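PDB 2EH6: acetylornithine aminotransferase from Aquifex aeolicus, which transfers the amino group of N(2)-acetyl-L-ornithine to 2-oxoglutarate as a pyridoxal-phosphate-dependent, homodimeric class-III aminotransferase of arginine biosynthesis. Local coordinates for the interface of chains A and B. Numbering follows the deposited sequence. Chains: chain A/B, Acetylornithine aminotransferase.

Contact 1: the interface of chains A and B. Residues chain A 50-51, 53-54, 57; chain B 50, 54, 57-58.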
loop_
_atom_site.group_PDB
_atom_site.type_symbol
_atom_site.label_atom_id
_atom_site.label_comp_id
_atom_site.label_asym_id
_atom_site.label_seq_id
_atom_site.Cartn_x
_atom_site.Cartn_y
_atom_site.Cartn_z
ATOM N N THR A 50 -11.089 -15.650 -11.244
ATOM C CA THR A 50 -10.605 -15.269 -12.565
ATOM C C THR A 50 -11.671 -14.623 -13.440
ATOM O O THR A 50 -11.432 -13.585 -14.055
ATOM C CB THR A 50 -10.051 -16.493 -13.326
ATOM O OG1 THR A 50 -8.887 -16.979 -12.653
ATOM C CG2 THR A 50 -9.688 -16.121 -14.747
ATOM N N GLU A 51 -12.843 -15.245 -13.510
ATOM C CA GLU A 51 -13.910 -14.708 -14.343
ATOM C C GLU A 51 -14.384 -13.343 -13.856
ATOM O O GLU A 51 -14.660 -12.460 -14.658
ATOM C CB GLU A 51 -15.078 -15.698 -14.413
ATOM C CG GLU A 51 -14.678 -17.070 -14.976
ATOM C CD GLU A 51 -13.832 -16.978 -16.250
ATOM O OE1 GLU A 51 -14.289 -16.363 -17.242
ATOM O OE2 GLU A 51 -12.706 -17.530 -16.262
ATOM N N LEU A 53 -12.589 -11.100 -12.135
ATOM C CA LEU A 53 -11.548 -10.104 -12.376
ATOM C C LEU A 53 -11.479 -9.709 -13.847
ATOM O O LEU A 53 -11.365 -8.527 -14.173
ATOM C CB LEU A 53 -10.186 -10.625 -11.888
ATOM C CG LEU A 53 -10.059 -10.919 -10.384
ATOM C CD1 LEU A 53 -8.638 -11.372 -10.066
ATOM C CD2 LEU A 53 -10.394 -9.670 -9.574
ATOM N N LYS A 54 -11.556 -10.694 -14.738
ATOM C CA LYS A 54 -11.514 -10.412 -16.165
ATOM C C LYS A 54 -12.673 -9.506 -16.552
ATOM O O LYS A 54 -12.513 -8.585 -17.351
ATOM C CB LYS A 54 -11.562 -11.720 -16.964
ATOM C CG LYS A 54 -10.252 -12.489 -16.919
ATOM C CD LYS A 54 -10.403 -13.908 -17.440
ATOM C CE LYS A 54 -10.868 -13.936 -18.877
ATOM N NZ LYS A 54 -10.961 -15.334 -19.371
ATOM N N VAL A 57 -11.832 -5.960 -15.133
ATOM C CA VAL A 57 -10.778 -5.304 -15.890
ATOM C C VAL A 57 -11.325 -4.657 -17.164
ATOM O O VAL A 57 -10.838 -3.615 -17.592
ATOM C CB VAL A 57 -9.667 -6.306 -16.257
ATOM C CG1 VAL A 57 -8.799 -5.744 -17.358
ATOM C CG2 VAL A 57 -8.826 -6.613 -15.022
ATOM N N THR B 50 -5.936 -3.642 -21.057
ATOM C CA THR B 50 -7.032 -4.542 -20.739
ATOM C C THR B 50 -6.712 -5.985 -21.109
ATOM O O THR B 50 -6.886 -6.901 -20.301
ATOM C CB THR B 50 -8.311 -4.101 -21.458
ATOM O OG1 THR B 50 -8.634 -2.768 -21.048
ATOM C CG2 THR B 50 -9.468 -5.017 -21.103
ATOM N N LYS B 54 -6.192 -9.137 -18.464
ATOM C CA LYS B 54 -7.058 -10.314 -18.527
ATOM C C LYS B 54 -6.188 -11.571 -18.613
ATOM O O LYS B 54 -6.459 -12.581 -17.960
ATOM C CB LYS B 54 -7.992 -10.237 -19.740
ATOM C CG LYS B 54 -8.929 -9.034 -19.712
ATOM C CD LYS B 54 -9.860 -8.990 -20.917
ATOM C CE LYS B 54 -10.901 -10.090 -20.858
ATOM N NZ LYS B 54 -11.907 -9.963 -21.958
ATOM N N VAL B 57 -4.330 -12.198 -15.133
ATOM C CA VAL B 57 -5.238 -12.647 -14.088
ATOM C C VAL B 57 -5.438 -14.164 -14.106
ATOM O O VAL B 57 -5.465 -14.821 -13.062
ATOM C CB VAL B 57 -6.600 -11.927 -14.232
ATOM C CG1 VAL B 57 -7.704 -12.724 -13.560
ATOM C CG2 VAL B 57 -6.496 -10.532 -13.615
ATOM N N GLU B 58 -5.551 -14.716 -15.303
ATOM C CA GLU B 58 -5.769 -16.145 -15.469
ATOM C C GLU B 58 -4.489 -16.947 -15.244
ATOM O O GLU B 58 -4.535 -18.149 -14.975
ATOM C CB GLU B 58 -6.303 -16.388 -16.882
ATOM C CG GLU B 58 -7.353 -17.474 -17.002
ATOM C CD GLU B 58 -8.258 -17.251 -18.206
ATOM O OE1 GLU B 58 -7.730 -17.114 -19.333
ATOM O OE2 GLU B 58 -9.497 -17.206 -18.026
HETATM O O HOH W 1 -8.668 -2.231 -18.234
HETATM O O HOH W 2 -7.417 -15.227 -10.941
#

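Contact 2: the interface of chains A and B. Residues chain A 65, 90, 262-269; chain B 5-7, 130.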
loop_
_atom_site.group_PDB
_atom_site.type_symbol
_atom_site.label_atom_id
_atom_site.label_comp_id
_atom_site.label_asym_id
_atom_site.label_seq_id
_atom_site.Cartn_x
_atom_site.Cartn_y
_atom_site.Cartn_z
ATOM N N ASN A 65 -11.438 7.734 -4.544
ATOM C CA ASN A 65 -12.461 8.036 -3.550
ATOM C C ASN A 65 -12.960 9.487 -3.626
ATOM O O ASN A 65 -13.527 10.020 -2.677
ATOM C CB ASN A 65 -11.885 7.744 -2.164
ATOM C CG ASN A 65 -11.653 6.259 -2.022
ATOM O OD1 ASN A 65 -12.571 5.447 -2.088
ATOM N ND2 ASN A 65 -10.371 5.906 -1.825
ATOM N N PHE A 90 -12.487 0.909 6.418
ATOM C CA PHE A 90 -11.682 1.847 5.641
ATOM C C PHE A 90 -10.800 0.935 4.804
ATOM O O PHE A 90 -10.140 0.059 5.355
ATOM C CB PHE A 90 -10.769 2.715 6.504
ATOM C CG PHE A 90 -9.694 3.410 5.706
ATOM C CD1 PHE A 90 -10.012 4.463 4.852
ATOM C CD2 PHE A 90 -8.378 2.944 5.735
ATOM C CE1 PHE A 90 -9.040 5.041 4.030
ATOM C CE2 PHE A 90 -7.397 3.511 4.919
ATOM C CZ PHE A 90 -7.730 4.564 4.061
ATOM N N PHE A 262 -12.771 8.919 12.247
ATOM C CA PHE A 262 -12.197 9.116 10.926
ATOM C C PHE A 262 -13.159 10.038 10.193
ATOM O O PHE A 262 -14.048 9.599 9.468
ATOM C CB PHE A 262 -12.029 7.783 10.194
ATOM C CG PHE A 262 -10.591 7.337 10.064
ATOM C CD1 PHE A 262 -9.594 7.901 10.856
ATOM C CD2 PHE A 262 -10.241 6.329 9.166
ATOM C CE1 PHE A 262 -8.269 7.470 10.762
ATOM C CE2 PHE A 262 -8.919 5.888 9.064
ATOM C CZ PHE A 262 -7.932 6.457 9.861
ATOM N N THR A 263 -12.969 11.333 10.422
ATOM C CA THR A 263 -13.792 12.375 9.833
ATOM C C THR A 263 -13.246 12.799 8.473
ATOM O O THR A 263 -12.115 12.468 8.118
ATOM C CB THR A 263 -13.851 13.600 10.768
ATOM O OG1 THR A 263 -12.519 14.029 11.081
ATOM C CG2 THR A 263 -14.580 13.248 12.058
ATOM N N PRO A 264 -14.048 13.543 7.695
ATOM C CA PRO A 264 -13.641 14.009 6.366
ATOM C C PRO A 264 -12.275 14.683 6.314
ATOM O O PRO A 264 -12.026 15.665 7.017
ATOM C CB PRO A 264 -14.775 14.950 5.976
ATOM C CG PRO A 264 -15.966 14.283 6.593
ATOM C CD PRO A 264 -15.448 13.920 7.973
ATOM N N GLY A 265 -11.392 14.138 5.478
ATOM C CA GLY A 265 -10.062 14.696 5.322
ATOM C C GLY A 265 -9.020 14.195 6.303
ATOM O O GLY A 265 -7.831 14.475 6.145
ATOM N N SER A 266 -9.452 13.446 7.310
ATOM C CA SER A 266 -8.537 12.929 8.323
ATOM C C SER A 266 -7.629 11.806 7.826
ATOM O O SER A 266 -6.545 11.596 8.369
ATOM C CB SER A 266 -9.324 12.436 9.536
ATOM O OG SER A 266 -10.156 11.337 9.202
ATOM N N HIS A 267 -8.068 11.078 6.805
ATOM C CA HIS A 267 -7.268 9.981 6.272
ATOM C C HIS A 267 -7.777 9.624 4.882
ATOM O O HIS A 267 -8.856 10.053 4.480
ATOM C CB HIS A 267 -7.360 8.768 7.204
ATOM C CG HIS A 267 -6.353 7.696 6.917
ATOM N ND1 HIS A 267 -4.993 7.907 7.003
ATOM C CD2 HIS A 267 -6.509 6.401 6.551
ATOM C CE1 HIS A 267 -4.356 6.790 6.703
ATOM N NE2 HIS A 267 -5.252 5.861 6.425
ATOM N N GLY A 268 -6.991 8.846 4.146
ATOM C CA GLY A 268 -7.394 8.467 2.807
ATOM C C GLY A 268 -6.320 7.655 2.113
ATOM O O GLY A 268 -5.220 7.475 2.645
ATOM N N SER A 269 -6.659 7.161 0.926
ATOM C CA SER A 269 -5.758 6.351 0.109
ATOM C C SER A 269 -6.185 6.516 -1.346
ATOM O O SER A 269 -7.373 6.440 -1.658
ATOM C CB SER A 269 -5.866 4.875 0.513
ATOM O OG SER A 269 -5.079 4.051 -0.328
ATOM N N ASN B 5 -16.235 7.648 7.528
ATOM C CA ASN B 5 -16.496 8.971 6.970
ATOM C C ASN B 5 -15.254 9.837 6.728
ATOM O O ASN B 5 -15.286 11.048 6.944
ATOM C CB ASN B 5 -17.473 9.695 7.912
ATOM C CG ASN B 5 -18.079 10.938 7.297
ATOM O OD1 ASN B 5 -18.596 10.905 6.186
ATOM N ND2 ASN B 5 -18.033 12.042 8.032
ATOM N N ASN B 6 -14.168 9.232 6.256
ATOM C CA ASN B 6 -12.940 9.992 6.023
ATOM C C ASN B 6 -12.846 10.715 4.681
ATOM O O ASN B 6 -11.918 11.495 4.471
ATOM C CB ASN B 6 -11.722 9.083 6.179
ATOM C CG ASN B 6 -11.758 7.908 5.232
ATOM O OD1 ASN B 6 -12.583 7.011 5.378
ATOM N ND2 ASN B 6 -10.866 7.914 4.241
ATOM N N TYR B 7 -13.793 10.469 3.778
ATOM C CA TYR B 7 -13.782 11.122 2.466
ATOM C C TYR B 7 -14.947 12.093 2.276
ATOM O O TYR B 7 -15.935 12.044 3.005
ATOM C CB TYR B 7 -13.860 10.080 1.336
ATOM C CG TYR B 7 -12.675 9.143 1.228
ATOM C CD1 TYR B 7 -11.398 9.629 0.956
ATOM C CD2 TYR B 7 -12.838 7.766 1.383
ATOM C CE1 TYR B 7 -10.308 8.766 0.840
ATOM C CE2 TYR B 7 -11.755 6.896 1.270
ATOM C CZ TYR B 7 -10.494 7.404 0.998
ATOM O OH TYR B 7 -9.426 6.551 0.886
ATOM N N ARG B 130 -0.196 9.392 3.762
ATOM C CA ARG B 130 -0.929 9.397 5.022
ATOM C C ARG B 130 -0.377 8.471 6.102
ATOM O O ARG B 130 -0.805 8.551 7.254
ATOM C CB ARG B 130 -2.391 9.033 4.762
ATOM C CG ARG B 130 -3.121 9.966 3.810
ATOM C CD ARG B 130 -3.532 11.260 4.487
ATOM N NE ARG B 130 -4.688 11.849 3.816
ATOM C CZ ARG B 130 -5.506 12.740 4.370
ATOM N NH1 ARG B 130 -5.294 13.155 5.612
ATOM N NH2 ARG B 130 -6.547 13.203 3.690
HETATM O O HOH W 3 -3.801 12.353 7.945
HETATM O O HOH W 4 -9.811 12.408 2.672
#

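Contact 1: the interface of chains A and B
Helix 47-59 of chain A runs antiparallel to the same helix of chain B, and the pair lies so close where the two lysines meet that A:Lys54 CA is 5.0 Å from B:Lys54 CA. This helix pair is one part of the two-fold interface of the homodimer. A:Lys54 crosses B:Glu58 obliquely; its chain bends at chi3 (60°), which turns the ammonium toward the carboxylate. The resulting salt bridge, also a hydrogen bond, has A:Lys54 NZ 2.7 Å from B:Glu58 OE2, with the nitrogen above the carboxylate plane by 35°. B:Glu58 is extended beyond CG, so its methylenes can cover A:Thr50 while its tip reaches the lysine. Evidence for that cover is the 3.5 Å between A:Thr50 CG2 and B:Glu58 CG, the two side chains crossing at about a right angle. The other lysine is near: A:Lys54 NZ and B:Lys54 NZ are 6.0 Å apart, a like-charge proximity that the carboxylate probably helps to offset. Apolar contact comes from B:Val57, whose CG1 is anti to the backbone N (chi1 158°) and meets A:Leu53 CB at 3.7 Å. At the opposite end of the helix pair, A:Val57 and B:Thr50 slide past each other in opposite directions, with A:Val57 CG1 touching B:Thr50 CG2 at 3.9 Å. Each threonine hydroxyl is anti to its own carbonyl carbon and reaches the partner helix through water. One water lies 2.9 Å from A:Thr50 OG1 and also binds B:Val57 O; its symmetry mate bridges B:Thr50 OG1 to A:Val57 O, with the water 2.7 Å from that carbonyl oxygen.

Contact 2: the interface of chains A and B
The N-terminal segment of chain B, residues 5-7, lies against the chain A loop 262-269, which leads to the pyridoxal-phosphate-binding A:Thr270; B:Arg130 and A:Ser269, both predicted to bind acetylornithine, place this patch beside an active site. B:Tyr7 is sandwiched. A:Asn65 CB sits over the centre of one ring face, 3.3 Å from the B:Tyr7 centroid, and the asparagine amide is stacked at 18° to the ring, its ND2 near the phenol oxygen. On the opposite face B:Asn6 ND2 stands 3.2 Å above the B:Tyr7 ring plane. At the ring's edge, in plane, A:Ser269 N donates to B:Tyr7 OH at 2.8 Å. An alanine in place of B:Tyr7 would remove both the ring between the two amides and the acceptor for A:Ser269 N, and would probably loosen the seat of the N-terminal segment. B:Asn6 takes the crowded position between its backbone N and carbonyl carbon (chi1 58°), so its amide edge faces the loop: ND2 donates to A:His267 O over 2.9 Å, nearly straight at 166° but from above the carbonyl plane. Its backbone joins in too, A:Gly265 N donating to B:Asn6 O at 2.9 Å. The A:Phe90 ring stands steeply to the B:Asn6 amide. B:Arg130, bent at chi2, brings its guanidinium end-on to one oxygen, NH1 lying 2.9 Å and NH2 3.0 Å from A:Gly265 O. That oxygen is in the guanidinium plane, while both donors approach from above its carbonyl plane. A:His267 CA covers one guanidinium face of B:Arg130, 3.7 Å above the plane.

The C-alpha centres of contact 1 and contact 2 are about 29 Å apart, and the two share no residue; both belong to the same A-B interface of the homodimer. Contact 1 pairs one helix with its own copy about the two-fold, whereas contact 2 joins unlike segments, so its twin with the chains exchanged is a separate patch. Contact 1 probably helps to align the subunits, while contact 2 is likely to link dimerisation to the active site, since its chain A loop and chain B arginine carry predicted substrate positions. Together they suggest that a properly formed dimer is needed to complete each active site.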